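Local coordinates for protein N-acetylglucosaminidase (Ostrinia furnacalis, PDB 3NSN) that removes single N-acetylglucosamine units from the non-reducing ends of chitooligosaccharides, preferring short chains, and belongs to glycosyl hydrolase family 20, at residues P398-T403 and I422-T427; L452-G457 and G497-W502. All coordinates share one frame; numbering follows the deposited sequence.

How the contacts relate
Both contacts involve strands of the eight-stranded parallel barrel of the catalytic domain, and their centres lie about 15 Å apart. Contact 1 comes first along the chain and joins the neighbouring strands 399-402 and 421-425. Contact 2 follows and sets the loop after helix 449-452 against strand 494-501, the last strand of the barrel. The two meet in the barrel and at its C-terminal mouth. Q424 NE2 of contact 1 lies 2.9 Å from E498 OE1 of contact 2, a probable hydrogen bond. W402 packs on W502, and W426 on Y453. Both contacts reach the bound trimethylammonio sugar, so together they form part of the wall of the sugar-binding pocket.

Contact 1: P398-T403 and I422-T427; sequences PLILWT and IIQVWT. With TMX (2-deoxy-2-(trimethylammonio)-beta-D-glucopyranose), chain B; NAG (2-acetamido-2-deoxy-beta-D-glucopyranose), chain C.
Strands 399-402 and 422-425 run parallel, their axes 4.6 Å apart at closest approach and 33° out of line, as adjacent strands of the TIM barrel. Four backbone hydrogen bonds join the segments: I422 N to L399 O, L401 N to I422 O, Q424 N to L401 O and T403 N to Q424 O. I400, W402, I422 and Q424 put their side chains on one face of the sheet, L401 and I423 on the other. The Q424 side chain runs alongside W402. Its CG is anti to the backbone N (chi1 -177°) and the chain beyond is extended, which carries the amide over one face of the indole. Amide and ring planes are only 16° apart. Both ends of this buried amide are held: OE1 by H341, NE2 by E498 and S447. Past the strand ends, T403 meets W426. The indole NE1 of W426 donates to T403 O at 2.9 Å, with the oxygen near the ring plane. This bond helps fix the rotation of the ring. W426 CD1 also approaches W402 CE3 at 3.5 Å, and the two indoles are nearly perpendicular. T403 CG2 also meets I423 CG2 at 3.8 Å, the two side chains crossing at about a right angle. W426 also lines the sugar site: methyl C7 of the trimethylammonio sugar sits over one face of its indole, 3.5 Å from CZ2.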
# COMPACT_ATOMS: atom_id res chain seq x y z
N PRO A 398 1.97 25.62 -25.10
CA PRO A 398 2.20 24.29 -25.58
C PRO A 398 1.14 23.30 -25.09
O PRO A 398 0.73 23.34 -24.00
CB PRO A 398 3.55 23.95 -25.00
CG PRO A 398 4.01 25.07 -24.37
CD PRO A 398 3.00 26.01 -24.15
N LEU A 399 0.73 22.43 -25.97
CA LEU A 399 -0.27 21.43 -25.67
C LEU A 399 0.30 20.05 -25.74
O LEU A 399 1.12 19.80 -26.54
CB LEU A 399 -1.41 21.54 -26.66
CG LEU A 399 -2.10 22.88 -26.83
CD1 LEU A 399 -2.99 22.92 -28.07
CD2 LEU A 399 -2.84 23.22 -25.62
N ILE A 400 -0.19 19.14 -24.91
CA ILE A 400 0.26 17.76 -24.86
C ILE A 400 -0.83 16.79 -25.26
O ILE A 400 -1.96 16.93 -24.88
CB ILE A 400 0.68 17.35 -23.43
CG1 ILE A 400 1.67 18.32 -22.79
CG2 ILE A 400 1.21 15.99 -23.43
CD1 ILE A 400 2.00 18.03 -21.41
N LEU A 401 -0.46 15.82 -26.04
CA LEU A 401 -1.30 14.72 -26.44
C LEU A 401 -0.53 13.44 -26.23
O LEU A 401 0.65 13.45 -26.34
CB LEU A 401 -1.68 14.85 -27.90
CG LEU A 401 -3.00 15.42 -28.41
CD1 LEU A 401 -3.44 16.55 -27.64
CD2 LEU A 401 -2.83 15.78 -29.82
N TRP A 402 -1.22 12.36 -25.94
CA TRP A 402 -0.61 11.06 -25.84
C TRP A 402 -0.25 10.50 -27.21
O TRP A 402 -0.79 10.89 -28.19
CB TRP A 402 -1.56 10.07 -25.18
CG TRP A 402 -1.79 10.27 -23.77
CD1 TRP A 402 -2.87 10.81 -23.21
CD2 TRP A 402 -0.94 9.91 -22.72
NE1 TRP A 402 -2.76 10.82 -21.88
CE2 TRP A 402 -1.57 10.27 -21.55
CE3 TRP A 402 0.30 9.32 -22.66
CZ2 TRP A 402 -0.98 10.07 -20.33
CZ3 TRP A 402 0.85 9.10 -21.47
CH2 TRP A 402 0.22 9.47 -20.32
N THR A 403 0.66 9.54 -27.24
CA THR A 403 0.86 8.77 -28.44
C THR A 403 -0.43 8.02 -28.71
O THR A 403 -1.03 7.49 -27.83
CB THR A 403 2.03 7.77 -28.37
OG1 THR A 403 2.01 7.07 -27.14
CG2 THR A 403 3.30 8.42 -28.51
N ILE A 422 3.49 18.86 -27.78
CA ILE A 422 4.38 17.94 -27.10
C ILE A 422 3.71 16.56 -27.04
O ILE A 422 2.55 16.46 -26.81
CB ILE A 422 4.63 18.44 -25.69
CG1 ILE A 422 5.31 19.78 -25.73
CG2 ILE A 422 5.29 17.40 -24.80
CD1 ILE A 422 5.31 20.44 -24.45
N ILE A 423 4.45 15.52 -27.27
CA ILE A 423 3.90 14.20 -27.26
C ILE A 423 4.35 13.35 -26.07
O ILE A 423 5.52 13.21 -25.80
CB ILE A 423 4.26 13.45 -28.55
CG1 ILE A 423 4.13 14.34 -29.78
CG2 ILE A 423 3.47 12.22 -28.70
CD1 ILE A 423 2.77 14.63 -30.17
N GLN A 424 3.37 12.77 -25.40
CA GLN A 424 3.61 11.96 -24.25
C GLN A 424 3.59 10.53 -24.67
O GLN A 424 2.65 10.06 -25.17
CB GLN A 424 2.61 12.24 -23.14
CG GLN A 424 2.83 11.46 -21.87
CD GLN A 424 2.24 12.06 -20.59
OE1 GLN A 424 1.35 12.86 -20.59
NE2 GLN A 424 2.79 11.63 -19.50
N VAL A 425 4.71 9.87 -24.45
CA VAL A 425 4.91 8.52 -24.88
C VAL A 425 4.59 7.50 -23.79
O VAL A 425 5.20 7.50 -22.78
CB VAL A 425 6.38 8.33 -25.27
CG1 VAL A 425 6.61 6.97 -25.66
CG2 VAL A 425 6.75 9.21 -26.36
N TRP A 426 3.62 6.64 -24.03
CA TRP A 426 3.28 5.53 -23.15
C TRP A 426 3.55 4.17 -23.79
O TRP A 426 3.16 3.16 -23.30
CB TRP A 426 1.84 5.62 -22.63
CG TRP A 426 0.81 5.49 -23.68
CD1 TRP A 426 0.47 6.42 -24.55
CD2 TRP A 426 -0.02 4.38 -23.95
NE1 TRP A 426 -0.48 5.97 -25.38
CE2 TRP A 426 -0.81 4.71 -25.03
CE3 TRP A 426 -0.16 3.13 -23.38
CZ2 TRP A 426 -1.72 3.85 -25.56
CZ3 TRP A 426 -1.06 2.28 -23.91
CH2 TRP A 426 -1.83 2.64 -24.99
N THR A 427 4.21 4.17 -24.92
CA THR A 427 4.60 2.93 -25.60
C THR A 427 5.81 2.37 -24.89
O THR A 427 6.29 2.95 -24.01
CB THR A 427 5.05 3.14 -27.05
OG1 THR A 427 6.15 4.03 -27.10
CG2 THR A 427 3.98 3.68 -27.90
C1 TMX B . -4.58 2.73 -20.81
C2 TMX B . -5.06 4.23 -20.89
N2 TMX B . -4.07 5.17 -21.52
C3 TMX B . -5.64 4.73 -19.52
O3 TMX B . -6.97 5.25 -19.71
C4 TMX B . -5.68 3.62 -18.46
O4 TMX B . -6.10 4.20 -17.22
C5 TMX B . -4.29 2.99 -18.33
O5 TMX B . -3.81 2.44 -19.59
C6 TMX B . -4.29 1.88 -17.28
O6 TMX B . -2.94 1.45 -17.06
C7 TMX B . -3.87 4.85 -22.94
C8 TMX B . -2.74 5.15 -20.89
C9 TMX B . -4.55 6.56 -21.48
C1 NAG C . -6.57 -2.17 -21.61
C2 NAG C . -6.97 -1.62 -20.23
C3 NAG C . -6.88 -0.08 -20.20
C4 NAG C . -5.56 0.46 -20.80
C5 NAG C . -5.27 -0.24 -22.14
C6 NAG C . -3.88 0.11 -22.64
C7 NAG C . -8.69 -3.00 -19.07
C8 NAG C . -7.55 -3.69 -18.36
N2 NAG C . -8.36 -2.03 -19.94
O3 NAG C . -7.02 0.41 -18.85
O4 NAG C . -5.74 1.86 -20.99
O5 NAG C . -5.28 -1.67 -21.98
O6 NAG C . -3.76 -0.31 -24.00
O7 NAG C . -9.86 -3.34 -18.84

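Contact 2: L452-G457 and G497-W502; sequences LYFDCG and GEAALW. With TMX (2-deoxy-2-(trimethylammonio)-beta-D-glucopyranose), chain B.
Part of the wall of the sugar-binding pocket, at the C-terminal end of the TIM barrel strands, is formed by segment 452-457 and the last barrel strand, 494-501, with W502 just beyond its end. Two backbone bonds tie them: A500 N to L452 O, almost straight at 176°, and F454 N to A500 O. A type I turn from Y453 to C456 then brings D455 beside W502. F454 lies on the side away from the sugar, where A499 CB sits over one face of its ring, 3.9 Å from the centroid, a CH-pi contact. R518 makes a cation-pi contact with the same ring. On the pocket side, Y453 CE1 comes within 3.4 Å of W502 NE1. The two ring planes are 52° apart. A500 CB adds a contact to Y453 CE2 at 4.0 Å. The indole of W502 carries the trimethylammonio sugar on one face, with ring carbon C5 and hydroxyl O4 above it and methyl C8 near CZ2. With an alanine at W502 the sugar would probably lose this flat support, and Y453 CE1 the indole nitrogen it rests against. D455 has CG between its backbone N and carbonyl carbon (chi1 61°), which places the carboxylate alongside W502. Its OD1 lies near the indole plane at the edge but has no hydrogen-bond partner. The other oxygen grips the ligand: hydroxyl O6 of the sugar donates to D455 OD2 at 2.7 Å.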
# COMPACT_ATOMS: atom_id res chain seq x y z
N LEU A 452 7.31 2.80 -16.44
CA LEU A 452 6.74 3.93 -15.79
C LEU A 452 5.26 3.93 -15.49
O LEU A 452 4.73 4.93 -15.11
CB LEU A 452 7.14 5.16 -16.57
CG LEU A 452 8.32 6.04 -16.18
CD1 LEU A 452 9.18 5.59 -15.09
CD2 LEU A 452 9.12 6.45 -17.35
N TYR A 453 4.62 2.81 -15.65
CA TYR A 453 3.26 2.67 -15.24
C TYR A 453 3.20 2.07 -13.84
O TYR A 453 3.37 0.91 -13.66
CB TYR A 453 2.47 1.86 -16.26
CG TYR A 453 1.86 2.71 -17.33
CD1 TYR A 453 0.61 2.45 -17.79
CD2 TYR A 453 2.52 3.79 -17.82
CE1 TYR A 453 0.05 3.21 -18.73
CE2 TYR A 453 1.96 4.56 -18.74
CZ TYR A 453 0.73 4.27 -19.19
OH TYR A 453 0.18 5.06 -20.10
N PHE A 454 2.96 2.93 -12.86
CA PHE A 454 2.93 2.60 -11.45
C PHE A 454 1.78 1.73 -10.98
O PHE A 454 1.86 1.12 -9.97
CB PHE A 454 3.17 3.82 -10.60
CG PHE A 454 4.61 4.24 -10.50
CD1 PHE A 454 5.56 3.82 -11.40
CD2 PHE A 454 5.00 5.10 -9.55
CE1 PHE A 454 6.84 4.24 -11.30
CE2 PHE A 454 6.27 5.50 -9.46
CZ PHE A 454 7.18 5.08 -10.32
N ASP A 455 0.71 1.70 -11.76
CA ASP A 455 -0.44 0.88 -11.57
C ASP A 455 -0.32 -0.61 -11.83
O ASP A 455 -1.04 -1.37 -11.27
CB ASP A 455 -1.64 1.45 -12.28
CG ASP A 455 -1.44 1.55 -13.74
OD1 ASP A 455 -0.39 1.97 -14.18
OD2 ASP A 455 -2.35 1.24 -14.43
N CYS A 456 0.62 -1.00 -12.68
CA CYS A 456 0.76 -2.37 -13.14
C CYS A 456 1.06 -3.37 -12.05
O CYS A 456 1.66 -3.05 -11.09
CB CYS A 456 1.87 -2.49 -14.18
SG CYS A 456 1.94 -1.35 -15.62
N GLY A 457 0.65 -4.60 -12.26
CA GLY A 457 0.96 -5.75 -11.45
C GLY A 457 0.02 -6.37 -10.44
O GLY A 457 0.17 -7.48 -10.04
N GLY A 497 10.42 13.13 -18.15
CA GLY A 497 9.65 11.96 -17.86
C GLY A 497 8.55 12.09 -16.85
O GLY A 497 8.53 13.01 -16.09
N GLU A 498 7.64 11.14 -16.86
CA GLU A 498 6.55 11.11 -15.91
C GLU A 498 6.10 9.72 -15.46
O GLU A 498 5.74 8.94 -16.28
CB GLU A 498 5.37 11.90 -16.53
CG GLU A 498 4.25 12.12 -15.65
CD GLU A 498 3.35 13.22 -16.13
OE1 GLU A 498 2.51 12.97 -16.95
OE2 GLU A 498 3.51 14.31 -15.67
N ALA A 499 6.06 9.47 -14.18
CA ALA A 499 5.47 8.27 -13.64
C ALA A 499 3.97 8.32 -13.66
O ALA A 499 3.40 9.25 -13.22
CB ALA A 499 5.92 8.04 -12.28
N ALA A 500 3.34 7.30 -14.14
CA ALA A 500 1.90 7.29 -14.22
C ALA A 500 1.19 6.43 -13.20
O ALA A 500 1.41 5.29 -13.12
CB ALA A 500 1.47 6.92 -15.57
N LEU A 501 0.30 7.03 -12.45
CA LEU A 501 -0.59 6.31 -11.60
C LEU A 501 -2.02 6.49 -12.04
O LEU A 501 -2.72 7.41 -11.66
CB LEU A 501 -0.39 6.74 -10.17
CG LEU A 501 -1.25 6.15 -9.08
CD1 LEU A 501 -1.20 4.73 -9.13
CD2 LEU A 501 -0.79 6.66 -7.77
N TRP A 502 -2.45 5.58 -12.87
CA TRP A 502 -3.82 5.44 -13.25
C TRP A 502 -4.51 4.78 -12.03
O TRP A 502 -3.91 4.04 -11.32
CB TRP A 502 -3.93 4.63 -14.49
CG TRP A 502 -3.22 5.21 -15.61
CD1 TRP A 502 -2.10 4.81 -16.10
CD2 TRP A 502 -3.62 6.32 -16.39
NE1 TRP A 502 -1.70 5.58 -17.10
CE2 TRP A 502 -2.64 6.53 -17.32
CE3 TRP A 502 -4.72 7.17 -16.38
CZ2 TRP A 502 -2.71 7.53 -18.27
CZ3 TRP A 502 -4.78 8.17 -17.29
CH2 TRP A 502 -3.80 8.34 -18.23
C1 TMX B . -4.58 2.73 -20.81
C2 TMX B . -5.06 4.23 -20.89
N2 TMX B . -4.07 5.17 -21.52
C3 TMX B . -5.64 4.73 -19.52
O3 TMX B . -6.97 5.25 -19.71
C4 TMX B . -5.68 3.62 -18.46
O4 TMX B . -6.10 4.20 -17.22
C5 TMX B . -4.29 2.99 -18.33
O5 TMX B . -3.81 2.44 -19.59
C6 TMX B . -4.29 1.88 -17.28
O6 TMX B . -2.94 1.45 -17.06
C7 TMX B . -3.87 4.85 -22.94
C8 TMX B . -2.74 5.15 -20.89
C9 TMX B . -4.55 6.56 -21.48